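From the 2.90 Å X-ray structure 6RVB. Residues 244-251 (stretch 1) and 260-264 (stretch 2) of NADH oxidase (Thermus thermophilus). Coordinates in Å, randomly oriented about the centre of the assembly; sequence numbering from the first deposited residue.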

# COMPACT_ATOMS: atom_id res chain seq x y z
N ARG A 244 19.94 -3.79 -22.79
CA ARG A 244 19.75 -2.81 -23.84
C ARG A 244 18.64 -3.47 -24.70
O ARG A 244 18.45 -4.69 -24.73
N PRO A 245 17.86 -2.69 -25.39
CA PRO A 245 16.80 -3.29 -26.21
C PRO A 245 17.26 -3.96 -27.49
O PRO A 245 18.28 -3.60 -28.09
N ASN A 246 16.49 -4.97 -27.89
CA ASN A 246 16.66 -5.68 -29.15
C ASN A 246 16.10 -5.05 -30.41
O ASN A 246 15.17 -5.55 -31.02
N THR A 247 16.73 -4.00 -30.85
CA THR A 247 16.14 -3.25 -31.89
C THR A 247 16.68 -3.68 -33.24
O THR A 247 16.43 -3.04 -34.22
N GLU A 248 17.41 -4.78 -33.32
CA GLU A 248 18.19 -4.99 -34.53
C GLU A 248 17.31 -5.28 -35.81
O GLU A 248 17.42 -4.60 -36.89
N LEU A 249 16.39 -6.23 -35.64
CA LEU A 249 15.48 -6.57 -36.71
C LEU A 249 14.66 -5.40 -37.11
O LEU A 249 14.45 -5.15 -38.26
N ALA A 250 14.17 -4.69 -36.13
CA ALA A 250 13.38 -3.51 -36.36
C ALA A 250 14.08 -2.46 -37.14
O ALA A 250 13.44 -1.75 -37.88
N GLN A 251 15.39 -2.29 -36.98
CA GLN A 251 16.04 -1.25 -37.74
C GLN A 251 16.20 -1.67 -39.18
O GLN A 251 16.13 -0.83 -40.09
N THR A 260 16.13 7.20 -26.74
CA THR A 260 16.66 6.30 -25.76
C THR A 260 17.26 5.10 -26.36
O THR A 260 17.90 4.30 -25.68
N GLY A 261 16.96 4.83 -27.61
CA GLY A 261 17.48 3.64 -28.22
C GLY A 261 16.49 2.53 -28.43
O GLY A 261 16.74 1.58 -29.23
N ALA A 262 15.39 2.65 -27.70
CA ALA A 262 14.31 1.73 -27.82
C ALA A 262 13.43 2.17 -29.01
O ALA A 262 13.58 3.29 -29.52
N ILE A 263 12.54 1.29 -29.49
CA ILE A 263 11.64 1.64 -30.60
C ILE A 263 10.71 2.72 -30.14
O ILE A 263 10.23 2.65 -29.04
N ALA A 264 10.47 3.72 -30.98
CA ALA A 264 9.55 4.84 -30.70
C ALA A 264 8.11 4.45 -30.90
O ALA A 264 7.82 3.65 -31.75

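The contact between the two stretches is small and mostly apolar. It buries 188 Å² in all, counting both sides. No hydrogen bond crosses it. Three residues cover the most surface: Ile-263, Pro-245 and Thr-247.

Pro-245 lies at the end of a strand, and its CA-to-CB bond points toward stretch 2. Its ring has the C-gamma endo pucker. The CA atoms of Pro-245 and Ala-262 are 5.8 Å apart, the closest CA pair across the two stretches. Pro-245 CG lies 3.7 Å from Gly-261 O and 4.0 Å from Ala-262 CA. The side chains also meet, with Pro-245 CG 4.4 Å from Ala-262 CB. The ring therefore packs mainly on backbone, and the small Ala-262 methyl adds a looser apolar contact.

The CA-to-CB bond of Thr-247 also points toward stretch 2. The residue is buried, and its chi1 is p (76°). Its methyl makes the closest contact between the stretches, with Thr-247 CG2 3.2 Å from Gly-261 O. This is a tight van der Waals approach, because a methyl carbon cannot donate a conventional hydrogen bond. Gly-261 O thus touches both Pro-245 and Thr-247. The hydroxyl finds its partner within stretch 1: Thr-247 OG1 donates a weak hydrogen bond to Gln-251 OE1 at 3.2 Å. Thr-247 holds the N-cap position of the helix, but its side chain makes no capping bond. Its backbone O does accept a hydrogen bond, with Gln-251 N donating to Thr-247 O at 3.0 Å.

Ile-263 covers the largest area. Its CA-to-CB bond points sideways, but the end of the side chain comes nearer to stretch 1. Its rotamer is m for chi1 and t for chi2. Ile-263 CD1 reaches to 3.9 Å from Ala-250 CB, an apolar contact with the first part of the helix. The CA-to-CB bond of Ala-250 points toward stretch 2, and both residues are buried.

Gly-261 has no side chain. Its phi of 107° and psi of -18° would jam a CB against the carbonyl O of the preceding residue, so the backbone itself calls for glycine. Stretch 2 has its own polar link: Ala-262 N donates to Thr-260 OG1 at 2.9 Å, with a nearly straight angle of 168°. Thr-260, with chi1 p, is also hydrogen-bonded elsewhere in the structure.

The CA-to-CB bond of Asn-246 points away from stretch 2, and its side chain makes its hydrogen bonds elsewhere in the structure. Arg-244, Glu-248 and Leu-249 are out of reach of stretch 2.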

# COMPACT_ATOMS: atom_id res chain seq x y z
CB ARG A 244 21.05 -2.60 -24.61
CG ARG A 244 21.47 -3.82 -25.67
CD ARG A 244 22.43 -3.43 -26.91
NE ARG A 244 23.75 -2.94 -26.40
CZ ARG A 244 24.97 -3.38 -26.74
NH1 ARG A 244 25.16 -4.34 -27.66
NH2 ARG A 244 26.04 -2.86 -26.13
CB PRO A 245 15.97 -2.10 -26.59
CG PRO A 245 16.94 -1.02 -26.62
CD PRO A 245 17.94 -1.25 -25.54
CB ASN A 246 16.11 -7.05 -28.98
CG ASN A 246 17.05 -7.89 -28.30
OD1 ASN A 246 18.25 -7.78 -28.53
ND2 ASN A 246 16.55 -8.72 -27.40
CB THR A 247 16.39 -1.76 -31.67
OG1 THR A 247 17.74 -1.45 -32.01
CG2 THR A 247 16.24 -1.40 -30.22
CB GLU A 248 19.21 -6.07 -34.18
CG GLU A 248 20.27 -6.43 -35.21
CD GLU A 248 20.99 -7.75 -34.77
OE1 GLU A 248 21.20 -7.94 -33.52
OE2 GLU A 248 21.31 -8.61 -35.65
CB LEU A 249 14.56 -7.65 -36.27
CG LEU A 249 13.46 -8.07 -37.17
CD1 LEU A 249 14.01 -8.86 -38.28
CD2 LEU A 249 12.47 -8.95 -36.39
CB ALA A 250 12.99 -2.96 -35.09
CB GLN A 251 17.39 -0.94 -37.21
CG GLN A 251 17.36 0.00 -36.09
CD GLN A 251 18.79 0.18 -35.48
OE1 GLN A 251 19.36 -0.67 -34.63
NE2 GLN A 251 19.41 1.28 -35.92
CB THR A 260 15.54 5.67 -24.95
OG1 THR A 260 14.84 4.67 -25.72
CG2 THR A 260 14.57 6.72 -24.50
CB ALA A 262 13.57 1.74 -26.60
CB ILE A 263 10.80 0.46 -31.04
CG1 ILE A 263 11.61 -0.56 -31.81
CG2 ILE A 263 9.67 0.92 -31.87
CD1 ILE A 263 10.98 -1.82 -31.93
CB ALA A 264 9.86 5.89 -31.58